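Local coordinates for protein proline dehydrogenase (Bradyrhizobium japonicum USDA 110, PDB 3HAZ) that probably oxidises proline to glutamate in two steps, with FAD bound in a proline dehydrogenase domain and NAD in an aldehyde dehydrogenase domain, at residues A12-D17 and F521-A526; S216-I221 and L264-R269; L289-I294 and S321-Y326. All blocks are in the same frame, centred on the assembly; numbering follows the deposited sequence.

Interaction 1: A12-D17 and F521-A526; sequences APYAPD and FGARTA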
ATOM      1  N   ALA A  12      41.503 -25.263   4.512  1.00 41.15           N
ATOM      2  CA  ALA A  12      40.508 -24.903   3.499  1.00 35.31           C
ATOM      3  C   ALA A  12      39.888 -23.532   3.774  1.00 35.74           C
ATOM      4  O   ALA A  12      39.822 -23.098   4.926  1.00 31.54           O
ATOM      5  CB  ALA A  12      39.420 -25.966   3.427  1.00 28.40           C
ATOM      6  N   PRO A  13      39.430 -22.844   2.712  1.00 33.30           N
ATOM      7  CA  PRO A  13      38.743 -21.558   2.888  1.00 28.31           C
ATOM      8  C   PRO A  13      37.541 -21.697   3.819  1.00 26.97           C
ATOM      9  O   PRO A  13      36.735 -22.614   3.652  1.00 23.18           O
ATOM     10  CB  PRO A  13      38.293 -21.203   1.465  1.00 31.09           C
ATOM     11  CG  PRO A  13      39.300 -21.891   0.583  1.00 29.61           C
ATOM     12  CD  PRO A  13      39.584 -23.198   1.290  1.00 32.12           C
ATOM     13  N   TYR A  14      37.432 -20.781   4.776  1.00 23.71           N
ATOM     14  CA  TYR A  14      36.497 -20.903   5.890  1.00 24.32           C
ATOM     15  C   TYR A  14      35.033 -20.793   5.482  1.00 25.84           C
ATOM     16  O   TYR A  14      34.203 -21.590   5.916  1.00 26.41           O
ATOM     17  CB  TYR A  14      36.810 -19.839   6.948  1.00 24.06           C
ATOM     18  CG  TYR A  14      36.333 -20.183   8.344  1.00 24.75           C
ATOM     19  CD1 TYR A  14      37.012 -21.121   9.120  1.00 29.60           C
ATOM     20  CD2 TYR A  14      35.213 -19.565   8.890  1.00 20.62           C
ATOM     21  CE1 TYR A  14      36.590 -21.433  10.400  1.00 25.55           C
ATOM     22  CE2 TYR A  14      34.782 -19.873  10.168  1.00 24.71           C
ATOM     23  CZ  TYR A  14      35.475 -20.807  10.918  1.00 27.34           C
ATOM     24  OH  TYR A  14      35.052 -21.116  12.192  1.00 23.46           O
ATOM     25  N   ALA A  15      34.715 -19.798   4.660  1.00 22.55           N
ATOM     26  CA  ALA A  15      33.323 -19.513   4.318  1.00 25.64           C
ATOM     27  C   ALA A  15      33.129 -19.150   2.849  1.00 29.25           C
ATOM     28  O   ALA A  15      32.735 -18.030   2.537  1.00 32.90           O
ATOM     29  CB  ALA A  15      32.786 -18.390   5.203  1.00 25.59           C
ATOM     30  N   PRO A  16      33.391 -20.102   1.942  1.00 28.10           N
ATOM     31  CA  PRO A  16      33.214 -19.840   0.505  1.00 31.50           C
ATOM     32  C   PRO A  16      31.758 -19.573   0.128  1.00 29.62           C
ATOM     33  O   PRO A  16      30.848 -19.810   0.929  1.00 23.97           O
ATOM     34  CB  PRO A  16      33.716 -21.129  -0.158  1.00 37.55           C
ATOM     35  CG  PRO A  16      33.644 -22.178   0.903  1.00 30.67           C
ATOM     36  CD  PRO A  16      33.839 -21.478   2.218  1.00 29.03           C
ATOM     37  N   ASP A  17      31.554 -19.084  -1.093  1.00 38.42           N
ATOM     38  CA  ASP A  17      30.234 -18.682  -1.587  1.00 35.47           C
ATOM     39  C   ASP A  17      29.300 -19.869  -1.824  1.00 32.43           C
ATOM     40  O   ASP A  17      29.634 -20.798  -2.561  1.00 26.48           O
ATOM     41  CB  ASP A  17      30.396 -17.875  -2.880  1.00 47.72           C
ATOM     42  CG  ASP A  17      29.077 -17.621  -3.584  1.00 56.68           C
ATOM     43  OD1 ASP A  17      28.155 -17.048  -2.961  1.00 58.25           O
ATOM     44  OD2 ASP A  17      28.968 -17.989  -4.773  1.00 60.88           O
ATOM     45  N   PHE A 521      39.920 -16.359  14.327  1.00 20.96           N
ATOM     46  CA  PHE A 521      41.196 -16.846  14.834  1.00 24.43           C
ATOM     47  C   PHE A 521      41.330 -18.354  14.601  1.00 27.62           C
ATOM     48  O   PHE A 521      42.439 -18.893  14.586  1.00 21.97           O
ATOM     49  CB  PHE A 521      41.325 -16.534  16.328  1.00 30.39           C
ATOM     50  CG  PHE A 521      41.645 -15.093  16.630  1.00 28.21           C
ATOM     51  CD1 PHE A 521      41.407 -14.100  15.696  1.00 29.51           C
ATOM     52  CD2 PHE A 521      42.153 -14.732  17.865  1.00 30.48           C
ATOM     53  CE1 PHE A 521      41.691 -12.779  15.979  1.00 31.54           C
ATOM     54  CE2 PHE A 521      42.437 -13.412  18.155  1.00 33.78           C
ATOM     55  CZ  PHE A 521      42.206 -12.434  17.211  1.00 31.66           C
ATOM     56  N   GLY A 522      40.195 -19.024  14.410  1.00 22.28           N
ATOM     57  CA  GLY A 522      40.176 -20.460  14.192  1.00 25.01           C
ATOM     58  C   GLY A 522      40.468 -20.855  12.756  1.00 27.09           C
ATOM     59  O   GLY A 522      40.435 -22.036  12.415  1.00 25.76           O
ATOM     60  N   ALA A 523      40.729 -19.859  11.912  1.00 20.74           N
ATOM     61  CA  ALA A 523      41.159 -20.093  10.538  1.00 23.69           C
ATOM     62  C   ALA A 523      42.616 -19.675  10.434  1.00 28.82           C
ATOM     63  O   ALA A 523      42.918 -18.483  10.372  1.00 32.53           O
ATOM     64  CB  ALA A 523      40.305 -19.286   9.566  1.00 21.39           C
ATOM     65  N   ARG A 524      43.520 -20.651  10.407  1.00 29.51           N
ATOM     66  CA  ARG A 524      44.948 -20.359  10.548  1.00 25.64           C
ATOM     67  C   ARG A 524      45.491 -19.375   9.507  1.00 29.65           C
ATOM     68  O   ARG A 524      46.404 -18.601   9.797  1.00 34.38           O
ATOM     69  CB  ARG A 524      45.785 -21.644  10.579  1.00 26.95           C
ATOM     70  CG  ARG A 524      45.948 -22.348   9.241  1.00 33.92           C
ATOM     71  CD  ARG A 524      46.827 -23.600   9.368  1.00 38.27           C
ATOM     72  NE  ARG A 524      46.051 -24.829   9.543  1.00 35.98           N
ATOM     73  CZ  ARG A 524      46.221 -25.711  10.527  1.00 30.56           C
ATOM     74  NH1 ARG A 524      47.146 -25.523  11.457  1.00 29.67           N
ATOM     75  NH2 ARG A 524      45.462 -26.800  10.577  1.00 30.11           N
ATOM     76  N   THR A 525      44.933 -19.398   8.302  1.00 28.42           N
ATOM     77  CA  THR A 525      45.352 -18.453   7.275  1.00 31.37           C
ATOM     78  C   THR A 525      45.025 -17.025   7.705  1.00 28.91           C
ATOM     79  O   THR A 525      45.843 -16.119   7.547  1.00 28.19           O
ATOM     80  CB  THR A 525      44.685 -18.746   5.915  1.00 42.18           C
ATOM     81  OG1 THR A 525      45.015 -20.075   5.495  1.00 54.78           O
ATOM     82  CG2 THR A 525      45.172 -17.769   4.864  1.00 40.25           C
ATOM     83  N   ALA A 526      43.830 -16.836   8.258  1.00 22.25           N
ATOM     84  CA  ALA A 526      43.380 -15.515   8.699  1.00 19.53           C
ATOM     85  C   ALA A 526      44.155 -15.020   9.917  1.00 23.26           C
ATOM     86  O   ALA A 526      44.567 -13.860   9.965  1.00 28.20           O
ATOM     87  CB  ALA A 526      41.867 -15.531   8.994  1.00 18.12           C
TER

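Interaction 2: S216-I221 and L264-R269; sequences SAIETI and LDLAQR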
ATOM      1  N   SER A 216      37.743 -45.359  31.966  1.00 27.97           N
ATOM      2  CA  SER A 216      36.842 -46.279  32.652  1.00 26.28           C
ATOM      3  C   SER A 216      35.775 -46.840  31.712  1.00 26.00           C
ATOM      4  O   SER A 216      35.432 -48.022  31.796  1.00 29.25           O
ATOM      5  CB  SER A 216      36.176 -45.604  33.859  1.00 25.50           C
ATOM      6  OG  SER A 216      37.116 -45.327  34.887  1.00 32.04           O
ATOM      7  N   ALA A 217      35.247 -46.000  30.821  1.00 18.74           N
ATOM      8  CA  ALA A 217      34.196 -46.438  29.898  1.00 16.61           C
ATOM      9  C   ALA A 217      34.734 -47.485  28.919  1.00 20.28           C
ATOM     10  O   ALA A 217      34.080 -48.488  28.626  1.00 17.06           O
ATOM     11  CB  ALA A 217      33.602 -45.230  29.134  1.00 22.60           C
ATOM     12  N   ILE A 218      35.931 -47.225  28.405  1.00 21.36           N
ATOM     13  CA  ILE A 218      36.606 -48.145  27.507  1.00 24.89           C
ATOM     14  C   ILE A 218      36.790 -49.540  28.143  1.00 27.89           C
ATOM     15  O   ILE A 218      36.566 -50.552  27.486  1.00 30.07           O
ATOM     16  CB  ILE A 218      37.951 -47.551  27.039  1.00 20.10           C
ATOM     17  CG1 ILE A 218      37.694 -46.437  26.020  1.00 22.25           C
ATOM     18  CG2 ILE A 218      38.849 -48.629  26.444  1.00 20.96           C
ATOM     19  CD1 ILE A 218      38.928 -45.573  25.722  1.00 29.46           C
ATOM     20  N   GLU A 219      37.170 -49.594  29.419  1.00 24.11           N
ATOM     21  CA  GLU A 219      37.276 -50.878  30.113  1.00 32.67           C
ATOM     22  C   GLU A 219      35.916 -51.565  30.258  1.00 34.80           C
ATOM     23  O   GLU A 219      35.783 -52.764  29.991  1.00 30.39           O
ATOM     24  CB  GLU A 219      37.957 -50.722  31.473  1.00 31.53           C
ATOM     25  CG  GLU A 219      39.402 -50.291  31.359  1.00 37.94           C
ATOM     26  CD  GLU A 219      40.162 -51.097  30.316  1.00 38.66           C
ATOM     27  OE1 GLU A 219      40.161 -52.345  30.403  1.00 36.90           O
ATOM     28  OE2 GLU A 219      40.767 -50.482  29.413  1.00 27.08           O
ATOM     29  N   THR A 220      34.903 -50.806  30.664  1.00 30.25           N
ATOM     30  CA  THR A 220      33.555 -51.359  30.781  1.00 28.76           C
ATOM     31  C   THR A 220      33.069 -51.923  29.448  1.00 31.63           C
ATOM     32  O   THR A 220      32.632 -53.073  29.370  1.00 30.46           O
ATOM     33  CB  THR A 220      32.548 -50.307  31.280  1.00 32.65           C
ATOM     34  OG1 THR A 220      32.909 -49.903  32.606  1.00 36.02           O
ATOM     35  CG2 THR A 220      31.124 -50.878  31.288  1.00 23.02           C
ATOM     36  N   ILE A 221      33.140 -51.101  28.405  1.00 30.98           N
ATOM     37  CA  ILE A 221      32.732 -51.515  27.067  1.00 35.28           C
ATOM     38  C   ILE A 221      33.537 -52.727  26.628  1.00 30.90           C
ATOM     39  O   ILE A 221      32.988 -53.678  26.062  1.00 34.97           O
ATOM     40  CB  ILE A 221      32.955 -50.394  26.032  1.00 38.69           C
ATOM     41  CG1 ILE A 221      31.917 -49.290  26.198  1.00 49.54           C
ATOM     42  CG2 ILE A 221      32.895 -50.944  24.619  1.00 35.24           C
ATOM     43  CD1 ILE A 221      32.257 -48.037  25.410  1.00 52.26           C
ATOM     44  N   LEU A 264      46.140 -40.091  22.674  1.00 24.54           N
ATOM     45  CA  LEU A 264      46.857 -41.304  22.296  1.00 28.78           C
ATOM     46  C   LEU A 264      46.653 -42.412  23.332  1.00 25.14           C
ATOM     47  O   LEU A 264      46.376 -43.554  22.981  1.00 27.93           O
ATOM     48  CB  LEU A 264      48.351 -41.015  22.114  1.00 24.68           C
ATOM     49  CG  LEU A 264      49.201 -42.230  21.741  1.00 26.59           C
ATOM     50  CD1 LEU A 264      48.624 -42.945  20.532  1.00 28.91           C
ATOM     51  CD2 LEU A 264      50.651 -41.832  21.492  1.00 21.90           C
ATOM     52  N   ASP A 265      46.793 -42.062  24.607  1.00 28.83           N
ATOM     53  CA  ASP A 265      46.597 -43.012  25.699  1.00 31.50           C
ATOM     54  C   ASP A 265      45.211 -43.648  25.613  1.00 29.74           C
ATOM     55  O   ASP A 265      45.063 -44.869  25.722  1.00 28.30           O
ATOM     56  CB  ASP A 265      46.784 -42.304  27.046  1.00 36.99           C
ATOM     57  CG  ASP A 265      46.797 -43.265  28.230  1.00 37.36           C
ATOM     58  OD1 ASP A 265      46.387 -44.434  28.084  1.00 38.55           O
ATOM     59  OD2 ASP A 265      47.221 -42.840  29.320  1.00 39.93           O
ATOM     60  N   LEU A 266      44.195 -42.818  25.404  1.00 28.21           N
ATOM     61  CA  LEU A 266      42.833 -43.323  25.281  1.00 24.07           C
ATOM     62  C   LEU A 266      42.646 -44.217  24.042  1.00 23.95           C
ATOM     63  O   LEU A 266      42.007 -45.256  24.123  1.00 25.05           O
ATOM     64  CB  LEU A 266      41.823 -42.177  25.295  1.00 20.88           C
ATOM     65  CG  LEU A 266      41.644 -41.405  26.612  1.00 24.44           C
ATOM     66  CD1 LEU A 266      40.634 -40.261  26.440  1.00 24.53           C
ATOM     67  CD2 LEU A 266      41.222 -42.328  27.759  1.00 21.82           C
ATOM     68  N   ALA A 267      43.215 -43.816  22.909  1.00 22.83           N
ATOM     69  CA  ALA A 267      43.143 -44.616  21.683  1.00 25.19           C
ATOM     70  C   ALA A 267      43.798 -45.989  21.869  1.00 25.14           C
ATOM     71  O   ALA A 267      43.288 -46.999  21.390  1.00 26.26           O
ATOM     72  CB  ALA A 267      43.804 -43.872  20.524  1.00 27.93           C
ATOM     73  N   GLN A 268      44.931 -46.009  22.563  1.00 22.10           N
ATOM     74  CA  GLN A 268      45.642 -47.248  22.846  1.00 26.61           C
ATOM     75  C   GLN A 268      44.788 -48.182  23.706  1.00 30.56           C
ATOM     76  O   GLN A 268      44.761 -49.391  23.491  1.00 28.00           O
ATOM     77  CB  GLN A 268      46.970 -46.956  23.541  1.00 22.71           C
ATOM     78  CG  GLN A 268      47.966 -46.133  22.706  1.00 25.45           C
ATOM     79  CD  GLN A 268      49.236 -45.805  23.481  1.00 32.99           C
ATOM     80  OE1 GLN A 268      49.251 -45.861  24.715  1.00 31.46           O
ATOM     81  NE2 GLN A 268      50.308 -45.470  22.764  1.00 27.31           N
ATOM     82  N   ARG A 269      44.084 -47.611  24.673  1.00 29.54           N
ATOM     83  CA  ARG A 269      43.227 -48.395  25.547  1.00 30.48           C
ATOM     84  C   ARG A 269      42.061 -48.982  24.766  1.00 32.47           C
ATOM     85  O   ARG A 269      41.632 -50.104  25.033  1.00 23.59           O
ATOM     86  CB  ARG A 269      42.714 -47.533  26.696  1.00 31.66           C
ATOM     87  CG  ARG A 269      43.760 -47.262  27.773  1.00 34.54           C
ATOM     88  CD  ARG A 269      43.391 -46.026  28.575  1.00 34.06           C
ATOM     89  NE  ARG A 269      44.343 -45.761  29.644  1.00 31.04           N
ATOM     90  CZ  ARG A 269      44.259 -46.288  30.859  1.00 37.53           C
ATOM     91  NH1 ARG A 269      43.268 -47.119  31.160  1.00 38.48           N
ATOM     92  NH2 ARG A 269      45.169 -45.988  31.772  1.00 41.75           N
TER
HETATM   93  O   HOH W   1      42.356 -51.194  27.514  1.00 26.89           O
HETATM   94  O   HOH W   2      40.821 -47.845  29.614  1.00 31.79           O

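Interaction 3: L289-I294 and S321-Y326; sequences LSLDVI and SAVIDY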
ATOM      1  N   LEU A 289      42.226 -27.110  14.330  1.00 20.55           N
ATOM      2  CA  LEU A 289      42.990 -27.541  15.492  1.00 19.04           C
ATOM      3  C   LEU A 289      42.727 -29.016  15.767  1.00 20.52           C
ATOM      4  O   LEU A 289      43.645 -29.778  16.061  1.00 22.74           O
ATOM      5  CB  LEU A 289      42.630 -26.692  16.716  1.00 22.67           C
ATOM      6  CG  LEU A 289      43.411 -26.999  17.998  1.00 25.04           C
ATOM      7  CD1 LEU A 289      44.920 -26.812  17.792  1.00 25.00           C
ATOM      8  CD2 LEU A 289      42.904 -26.141  19.146  1.00 22.63           C
ATOM      9  N   SER A 290      41.470 -29.426  15.648  1.00 15.28           N
ATOM     10  CA  SER A 290      41.115 -30.818  15.909  1.00 24.03           C
ATOM     11  C   SER A 290      41.819 -31.763  14.933  1.00 19.63           C
ATOM     12  O   SER A 290      42.308 -32.824  15.323  1.00 23.59           O
ATOM     13  CB  SER A 290      39.598 -31.010  15.834  1.00 24.80           C
ATOM     14  OG  SER A 290      39.160 -31.052  14.486  1.00 27.98           O
ATOM     15  N   LEU A 291      41.856 -31.381  13.661  1.00 22.47           N
ATOM     16  CA  LEU A 291      42.529 -32.185  12.649  1.00 20.22           C
ATOM     17  C   LEU A 291      44.040 -32.272  12.910  1.00 26.14           C
ATOM     18  O   LEU A 291      44.659 -33.307  12.662  1.00 31.25           O
ATOM     19  CB  LEU A 291      42.233 -31.643  11.242  1.00 24.01           C
ATOM     20  CG  LEU A 291      40.771 -31.803  10.782  1.00 23.55           C
ATOM     21  CD1 LEU A 291      40.505 -31.133   9.437  1.00 22.14           C
ATOM     22  CD2 LEU A 291      40.382 -33.272  10.718  1.00 20.96           C
ATOM     23  N   ASP A 292      44.627 -31.192  13.419  1.00 25.92           N
ATOM     24  CA  ASP A 292      46.044 -31.202  13.797  1.00 23.50           C
ATOM     25  C   ASP A 292      46.281 -32.224  14.901  1.00 26.90           C
ATOM     26  O   ASP A 292      47.221 -33.012  14.847  1.00 23.31           O
ATOM     27  CB  ASP A 292      46.475 -29.833  14.317  1.00 26.70           C
ATOM     28  CG  ASP A 292      46.556 -28.786  13.225  1.00 29.61           C
ATOM     29  OD1 ASP A 292      46.658 -29.159  12.035  1.00 28.20           O
ATOM     30  OD2 ASP A 292      46.515 -27.586  13.567  1.00 24.18           O
ATOM     31  N   VAL A 293      45.428 -32.187  15.920  1.00 21.12           N
ATOM     32  CA  VAL A 293      45.551 -33.093  17.049  1.00 26.11           C
ATOM     33  C   VAL A 293      45.327 -34.533  16.589  1.00 29.22           C
ATOM     34  O   VAL A 293      46.102 -35.431  16.924  1.00 29.92           O
ATOM     35  CB  VAL A 293      44.554 -32.720  18.161  1.00 21.09           C
ATOM     36  CG1 VAL A 293      44.400 -33.863  19.170  1.00 21.59           C
ATOM     37  CG2 VAL A 293      44.992 -31.429  18.840  1.00 20.72           C
ATOM     38  N   ILE A 294      44.280 -34.737  15.796  1.00 23.94           N
ATOM     39  CA  ILE A 294      43.924 -36.072  15.315  1.00 26.52           C
ATOM     40  C   ILE A 294      45.027 -36.684  14.449  1.00 30.50           C
ATOM     41  O   ILE A 294      45.317 -37.879  14.557  1.00 27.48           O
ATOM     42  CB  ILE A 294      42.587 -36.047  14.535  1.00 17.65           C
ATOM     43  CG1 ILE A 294      41.420 -35.857  15.504  1.00 18.03           C
ATOM     44  CG2 ILE A 294      42.392 -37.318  13.740  1.00 21.26           C
ATOM     45  CD1 ILE A 294      40.078 -35.656  14.820  1.00 21.87           C
ATOM     46  N   SER A 321      33.781 -31.549   2.362  1.00 24.07           N
ATOM     47  CA  SER A 321      34.371 -32.383   1.321  1.00 26.82           C
ATOM     48  C   SER A 321      35.903 -32.379   1.394  1.00 26.53           C
ATOM     49  O   SER A 321      36.549 -33.400   1.137  1.00 24.56           O
ATOM     50  CB  SER A 321      33.894 -31.943  -0.068  1.00 33.54           C
ATOM     51  OG  SER A 321      34.292 -32.879  -1.058  1.00 33.99           O
ATOM     52  N   ALA A 322      36.475 -31.233   1.750  1.00 28.51           N
ATOM     53  CA  ALA A 322      37.924 -31.102   1.878  1.00 30.22           C
ATOM     54  C   ALA A 322      38.452 -31.852   3.103  1.00 28.52           C
ATOM     55  O   ALA A 322      39.561 -32.387   3.084  1.00 30.72           O
ATOM     56  CB  ALA A 322      38.324 -29.627   1.934  1.00 33.17           C
ATOM     57  N   VAL A 323      37.660 -31.887   4.169  1.00 21.75           N
ATOM     58  CA  VAL A 323      38.030 -32.660   5.349  1.00 30.68           C
ATOM     59  C   VAL A 323      38.134 -34.146   4.985  1.00 33.94           C
ATOM     60  O   VAL A 323      39.039 -34.859   5.435  1.00 23.24           O
ATOM     61  CB  VAL A 323      37.016 -32.475   6.492  1.00 25.90           C
ATOM     62  CG1 VAL A 323      37.359 -33.385   7.654  1.00 20.54           C
ATOM     63  CG2 VAL A 323      36.978 -31.006   6.943  1.00 20.32           C
ATOM     64  N   ILE A 324      37.203 -34.606   4.156  1.00 32.06           N
ATOM     65  CA  ILE A 324      37.205 -35.993   3.711  1.00 28.40           C
ATOM     66  C   ILE A 324      38.469 -36.303   2.904  1.00 26.40           C
ATOM     67  O   ILE A 324      39.097 -37.341   3.106  1.00 26.75           O
ATOM     68  CB  ILE A 324      35.935 -36.325   2.917  1.00 26.42           C
ATOM     69  CG1 ILE A 324      34.722 -36.305   3.849  1.00 19.88           C
ATOM     70  CG2 ILE A 324      36.053 -37.691   2.244  1.00 22.59           C
ATOM     71  CD1 ILE A 324      33.398 -36.513   3.138  1.00 17.39           C
ATOM     72  N   ASP A 325      38.854 -35.391   2.014  1.00 23.54           N
ATOM     73  CA  ASP A 325      40.100 -35.548   1.261  1.00 28.30           C
ATOM     74  C   ASP A 325      41.288 -35.667   2.211  1.00 26.60           C
ATOM     75  O   ASP A 325      42.173 -36.497   2.015  1.00 28.15           O
ATOM     76  CB  ASP A 325      40.336 -34.357   0.329  1.00 32.33           C
ATOM     77  CG  ASP A 325      39.337 -34.291  -0.817  1.00 41.52           C
ATOM     78  OD1 ASP A 325      38.729 -35.327  -1.159  1.00 43.02           O
ATOM     79  OD2 ASP A 325      39.176 -33.194  -1.392  1.00 39.14           O
ATOM     80  N   TYR A 326      41.299 -34.812   3.230  1.00 29.60           N
ATOM     81  CA  TYR A 326      42.385 -34.764   4.204  1.00 28.70           C
ATOM     82  C   TYR A 326      42.454 -36.056   5.013  1.00 30.32           C
ATOM     83  O   TYR A 326      43.535 -36.612   5.237  1.00 29.68           O
ATOM     84  CB  TYR A 326      42.200 -33.557   5.139  1.00 27.59           C
ATOM     85  CG  TYR A 326      43.229 -33.458   6.244  1.00 33.76           C
ATOM     86  CD1 TYR A 326      44.446 -32.821   6.034  1.00 30.54           C
ATOM     87  CD2 TYR A 326      42.980 -33.997   7.500  1.00 34.06           C
ATOM     88  CE1 TYR A 326      45.387 -32.725   7.041  1.00 30.34           C
ATOM     89  CE2 TYR A 326      43.913 -33.909   8.512  1.00 29.21           C
ATOM     90  CZ  TYR A 326      45.118 -33.274   8.277  1.00 32.27           C
ATOM     91  OH  TYR A 326      46.049 -33.187   9.287  1.00 27.12           O
TER
HETATM   92  O   HOH W   3      45.652 -30.604  10.102  1.00 29.63           O

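Interaction 1: A12-D17 and F521-A526
Tyr14 meets Ala523 through one flank of its ring. The side chain leaves a loop that precedes helix 18-28. Its CB points toward segment 521-526 and lies 4.4 Å from Ala523 CB. CG stands anti to the backbone N, chi1 -156°, which carries the ring out alongside the loop at 522-523. Tyr14 CG is 4.3 Å from Ala523 CB. The closest touch comes one atom further on, where Tyr14 CD1 packs at 3.8 Å against Ala523 CB. The methyl group approaches the ring obliquely. Tyr14 CE1 then passes 4.4 Å from Gly522 O, a loose van der Waals contact. Beyond CE1 the ring leans away, and OH forms no hydrogen bond to segment 521-526. The side chain also touches Ala284, Arg319, Pro364 and Glu520, all in loops. A bound glycerol lies close to it.

Ala523 occupies the N-cap position of helix 524-536. The tyrosine therefore packs where the chain enters that helix. Glu288 OE1 accepts a hydrogen bond from Arg524 N in the first turn. The contact joins the N-terminal loop to a part of the chain about 500 residues later. Its own chemistry is modest: one methyl group and one aromatic flank, 88 Å² of buried surface, and no hydrogen bond or salt bridge across. It rests on shape and apolar packing.

Interaction 2: S216-I221 and L264-R269
Ile218 points at the backbone of helix 252-272 and touches it with both of its branches. CG2 is anti to the backbone N and reaches the end of segment 264-269, 3.5 Å from Arg269 O. CG1 lies beside the backbone N, chi1 -74°, and sends CD1 the other way, to 3.5 Å from Leu266 O. The two branches thus reach carbonyl oxygens three residues apart. Leu266 adds a looser apolar contact, with its CD2 4.5 Å from Ile218 CD1. Arg269 CB also rests 4.0 Å from Ile218 CG2.

The polar edge of the contact is built from Glu219 and Arg269. Their charged ends do not meet directly. Water 2 links the two charged groups, accepting from Arg269 NH1 and donating to Glu219 OE2. It sits at the edge of the guanidinium, in its plane. Water 1 donates to Glu219 OE2 and to the backbone Arg269 O. Glu219 OE1 has a separate partner, His273 NE2. Arg269 is extended from CG to NE, and its NE forms a salt bridge with Asp265 OD1 at 2.9 Å, one helical turn back. The carboxylate oxygen is met from above its plane, 41° out. The salt bridge and water 2 probably limit the rotation of the guanidinium.

The two helical segments run nearly parallel, 7° apart, with axes 10.1 Å from each other. They belong to the two long helices of the proline dehydrogenase barrel that come before and after strand 235-238 in the chain. That strand pairs with strand 193-196. Ile218 also packs on Ile236 of strand 235-238. Leu266 touches Phe211 and Tyr214 of helix 204-223.

Interaction 3: L289-I294 and S321-Y326
Leu291 lies along the ring of Tyr326 and reaches Val323 with its tip. Its CG is anti to the carbonyl carbon, chi1 -68°, and the side chain points across the gap. The branches divide the work. CD1 reaches Val323 CG1 at 4.3 Å. CD2 lies 4.2 Å from Tyr326 CD2. The closest apolar touch is made nearer the backbone, where Leu291 CB is 3.9 Å from Tyr326 CE2.

Tyr326 comes from the opposite direction. With CG anti to the backbone N, chi1 177°, the ring is carried out toward helix 287-298. Leucine and tyrosine slide past each other, each reaching toward the other's helix. Leu291 CB meets the Tyr326 ring obliquely. The phenol end passes Leu291, with OH 3.7 Å from Leu291 O, and no hydrogen bond is made there. Water 3 serves the hydroxyl instead. It lies 2.7 Å from Tyr326 OH and donates to Asp292 OD1 at 2.6 Å. The other carboxylate oxygen, Asp292 OD2, forms salt bridges with Arg252 and Arg524, which help hold the aspartate in place.

Leu291 and Val323 both touch Phe10 of the N-terminal loop. On the strand side Leu291 packs on Leu311 and Val323 on Ile313 of strand 309-314. The contact therefore joins two successive helices of the barrel over the strand between them. All three touching residues are buried and no direct hydrogen bond crosses. Apolar packing makes the contact, and a single water links the buried phenol to a carboxylate already paired with two arginines.

Overall arrangement
Interactions 2 and 3 each join two neighbouring helices of the proline dehydrogenase barrel. Interaction 1 joins the N-terminal loop and residues 521-526 beside barrel loops that hold Ala284, Arg319 and Pro364. Interactions 1 and 3 are neighbours, with centres 13 Å apart. They touch through Arg524 NH1 and Asp292 OD2, a 3.0 Å salt bridge, and through Ala12 CB and Ala322 CB at 4.1 Å. Interaction 2 stands apart: its centre is 23 Å from that of interaction 3 and 34 Å from that of interaction 1. Bound FAD lies about 11 Å from the Val323 side chain and about 13 Å from that of Tyr14. Interaction 2 is away from the annotated sites.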